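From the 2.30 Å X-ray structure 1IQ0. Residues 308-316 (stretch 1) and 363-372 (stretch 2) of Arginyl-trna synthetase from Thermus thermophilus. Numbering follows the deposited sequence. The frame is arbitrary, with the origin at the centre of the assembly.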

# COMPACT_ATOMS: atom_id res chain seq x y z
N PHE A 308 -16.59 -13.91 -6.62
CA PHE A 308 -16.32 -12.73 -5.81
C PHE A 308 -15.74 -11.60 -6.67
O PHE A 308 -16.13 -10.44 -6.54
N GLN A 309 -14.80 -11.94 -7.55
CA GLN A 309 -14.20 -10.94 -8.44
C GLN A 309 -15.30 -10.32 -9.31
O GLN A 309 -15.29 -9.12 -9.56
N PHE A 310 -16.23 -11.14 -9.78
CA PHE A 310 -17.32 -10.66 -10.62
C PHE A 310 -18.18 -9.63 -9.88
O PHE A 310 -18.60 -8.63 -10.47
N TRP A 311 -18.43 -9.87 -8.60
CA TRP A 311 -19.23 -8.95 -7.80
C TRP A 311 -18.48 -7.64 -7.60
O TRP A 311 -19.05 -6.57 -7.72
N LYS A 312 -17.18 -7.74 -7.31
CA LYS A 312 -16.35 -6.56 -7.10
C LYS A 312 -16.42 -5.61 -8.28
O LYS A 312 -16.43 -4.39 -8.10
N MET A 313 -16.45 -6.16 -9.49
CA MET A 313 -16.50 -5.34 -10.70
C MET A 313 -17.91 -5.09 -11.24
O MET A 313 -18.07 -4.62 -12.36
N GLY A 314 -18.93 -5.41 -10.45
CA GLY A 314 -20.30 -5.17 -10.86
C GLY A 314 -20.92 -6.12 -11.86
O GLY A 314 -22.03 -5.88 -12.34
N ILE A 315 -20.22 -7.19 -12.18
CA ILE A 315 -20.74 -8.17 -13.12
C ILE A 315 -21.87 -8.95 -12.47
O ILE A 315 -22.83 -9.33 -13.13
N LEU A 316 -21.75 -9.18 -11.16
CA LEU A 316 -22.78 -9.91 -10.41
C LEU A 316 -23.27 -9.10 -9.22
O LEU A 316 -22.56 -8.25 -8.70
N LEU A 363 -6.14 -16.99 -13.57
CA LEU A 363 -7.49 -17.49 -13.31
C LEU A 363 -8.58 -16.44 -13.53
O LEU A 363 -9.42 -16.59 -14.42
N VAL A 364 -8.59 -15.39 -12.71
CA VAL A 364 -9.63 -14.37 -12.85
C VAL A 364 -9.48 -13.62 -14.16
O VAL A 364 -10.48 -13.23 -14.77
N ARG A 365 -8.24 -13.43 -14.58
CA ARG A 365 -7.95 -12.74 -15.83
C ARG A 365 -8.69 -13.44 -16.96
O ARG A 365 -9.47 -12.83 -17.69
N ALA A 366 -8.44 -14.74 -17.08
CA ALA A 366 -9.06 -15.55 -18.12
C ALA A 366 -10.57 -15.61 -17.95
O ALA A 366 -11.31 -15.57 -18.93
N ALA A 367 -11.02 -15.70 -16.70
CA ALA A 367 -12.44 -15.77 -16.41
C ALA A 367 -13.13 -14.48 -16.85
O ALA A 367 -14.19 -14.51 -17.47
N LEU A 368 -12.52 -13.35 -16.53
CA LEU A 368 -13.09 -12.07 -16.93
C LEU A 368 -13.14 -11.96 -18.46
O LEU A 368 -14.12 -11.46 -19.01
N ALA A 369 -12.10 -12.42 -19.15
CA ALA A 369 -12.08 -12.35 -20.61
C ALA A 369 -13.13 -13.28 -21.24
O ALA A 369 -13.92 -12.85 -22.08
N LEU A 370 -13.14 -14.54 -20.81
CA LEU A 370 -14.10 -15.51 -21.33
C LEU A 370 -15.55 -15.09 -21.09
O LEU A 370 -16.44 -15.43 -21.88
N ALA A 371 -15.78 -14.37 -20.01
CA ALA A 371 -17.12 -13.91 -19.68
C ALA A 371 -17.45 -12.70 -20.55
O ALA A 371 -18.55 -12.17 -20.48
N GLY A 372 -16.48 -12.26 -21.34
CA GLY A 372 -16.71 -11.11 -22.21
C GLY A 372 -16.31 -9.77 -21.63
O GLY A 372 -16.92 -8.75 -21.95

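Where two helices pass at a wide angle and a long distance, contact depends on a few side chains that span the gap, and this pair from an arginyl-tRNA synthetase is a compact example. The axes of helices 308-312 and 363-370 come no closer than 11.0 Å and cross at -62°, and no hydrogen bond links the two stretches. The side chains that meet across the gap do so mainly through apolar contacts, and 298 Å² is buried, both sides summed.

Leu368 covers the most surface. Its CA-to-CB bond points sideways, but with chi1 m and chi2 t the end of the side chain comes nearer to the other stretch, and its methyls meet four residues. Leu368 CD2 lies 3.5 Å from Ile315 CD1 and 3.7 Å from Phe310 CE2; Leu368 CD1 lies 3.8 Å from Met313 SD and 4.2 Å from Gln309 CG. The loop after the first helix thus contributes as well as the helix itself, Met313 and Ile315 both pointing toward the partner with chi1 m and chi2 t.

Phe310 makes the reciprocal reach. It too starts sideways, and its m rotamer (chi1 -82°) carries the ring tip to the C-terminal end of the second helix, where Phe310 CZ sits 3.7 Å from CB of Ala371, the residue just after it. Ala367 O approaches the ring edge, 3.9 Å from Phe310 CZ. Ala367 O already accepts a backbone hydrogen bond from Ala371 N, at 3.0 Å.

Gln309 points toward the second helix and shows how a polar residue can serve an apolar contact. With chi1 t and chi2 p, the aliphatic Gln309 CG packs 4.2 Å from Val364 CB, and these two residues form the closest CA pairing, Gln309 CA to Val364 CA, 7.2 Å. Its amide has polar partners as well: Gln309 NE2 makes a weak hydrogen bond to Met313 SD at 3.3 Å, within its own stretch, and is also bonded elsewhere in the structure.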

# COMPACT_ATOMS: atom_id res chain seq x y z
CB PHE A 308 -15.37 -13.10 -4.67
CG PHE A 308 -15.24 -12.04 -3.60
CD1 PHE A 308 -16.32 -11.24 -3.25
CD2 PHE A 308 -14.04 -11.90 -2.89
CE1 PHE A 308 -16.21 -10.31 -2.21
CE2 PHE A 308 -13.93 -10.98 -1.85
CZ PHE A 308 -15.01 -10.19 -1.51
CB GLN A 309 -13.16 -11.60 -9.36
CG GLN A 309 -12.45 -10.64 -10.31
CD GLN A 309 -11.53 -9.67 -9.58
OE1 GLN A 309 -10.87 -10.04 -8.61
NE2 GLN A 309 -11.48 -8.43 -10.05
CB PHE A 310 -18.20 -11.84 -11.08
CG PHE A 310 -17.66 -12.57 -12.28
CD1 PHE A 310 -18.43 -13.56 -12.91
CD2 PHE A 310 -16.40 -12.28 -12.81
CE1 PHE A 310 -17.95 -14.24 -14.03
CE2 PHE A 310 -15.92 -12.96 -13.93
CZ PHE A 310 -16.70 -13.94 -14.54
CB TRP A 311 -19.55 -9.56 -6.43
CG TRP A 311 -20.17 -8.57 -5.48
CD1 TRP A 311 -21.48 -8.17 -5.43
CD2 TRP A 311 -19.49 -7.79 -4.49
NE1 TRP A 311 -21.65 -7.19 -4.47
CE2 TRP A 311 -20.44 -6.94 -3.88
CE3 TRP A 311 -18.15 -7.72 -4.06
CZ2 TRP A 311 -20.11 -6.04 -2.86
CZ3 TRP A 311 -17.82 -6.83 -3.04
CH2 TRP A 311 -18.79 -6.00 -2.46
CB LYS A 312 -14.89 -6.96 -6.87
CG LYS A 312 -14.60 -7.64 -5.54
CD LYS A 312 -13.10 -7.89 -5.38
CE LYS A 312 -12.74 -8.44 -4.00
NZ LYS A 312 -11.28 -8.74 -3.94
CB MET A 313 -15.59 -5.94 -11.78
CG MET A 313 -14.10 -5.93 -11.36
SD MET A 313 -12.96 -6.74 -12.51
CE MET A 313 -11.57 -5.51 -12.56
CB ILE A 315 -19.61 -9.12 -13.56
CG1 ILE A 315 -18.52 -8.30 -14.27
CG2 ILE A 315 -20.16 -10.22 -14.44
CD1 ILE A 315 -17.27 -9.10 -14.63
CB LEU A 316 -22.23 -11.25 -9.91
CG LEU A 316 -21.91 -12.34 -10.93
CD1 LEU A 316 -21.40 -13.58 -10.19
CD2 LEU A 316 -23.16 -12.68 -11.75
CB LEU A 363 -7.60 -18.03 -11.88
CG LEU A 363 -9.02 -18.41 -11.40
CD1 LEU A 363 -9.50 -19.70 -12.06
CD2 LEU A 363 -8.99 -18.58 -9.89
CB VAL A 364 -9.61 -13.36 -11.67
CG1 VAL A 364 -9.63 -14.11 -10.35
CG2 VAL A 364 -8.41 -12.46 -11.78
CB ARG A 365 -6.45 -12.75 -16.12
CG ARG A 365 -5.76 -11.40 -16.00
CD ARG A 365 -5.75 -10.88 -14.57
NE ARG A 365 -5.14 -9.56 -14.47
CZ ARG A 365 -3.87 -9.28 -14.76
NH1 ARG A 365 -3.06 -10.24 -15.18
NH2 ARG A 365 -3.42 -8.04 -14.64
CB ALA A 366 -8.48 -16.97 -18.09
CB ALA A 367 -12.67 -16.02 -14.92
CB LEU A 368 -12.29 -10.91 -16.33
CG LEU A 368 -12.54 -10.60 -14.85
CD1 LEU A 368 -11.42 -9.72 -14.32
CD2 LEU A 368 -13.89 -9.91 -14.68
CB ALA A 369 -10.68 -12.70 -21.15
CB LEU A 370 -13.85 -16.88 -20.71
CG LEU A 370 -12.52 -17.51 -21.13
CD1 LEU A 370 -12.25 -18.77 -20.32
CD2 LEU A 370 -12.57 -17.82 -22.63
CB ALA A 371 -17.21 -13.55 -18.20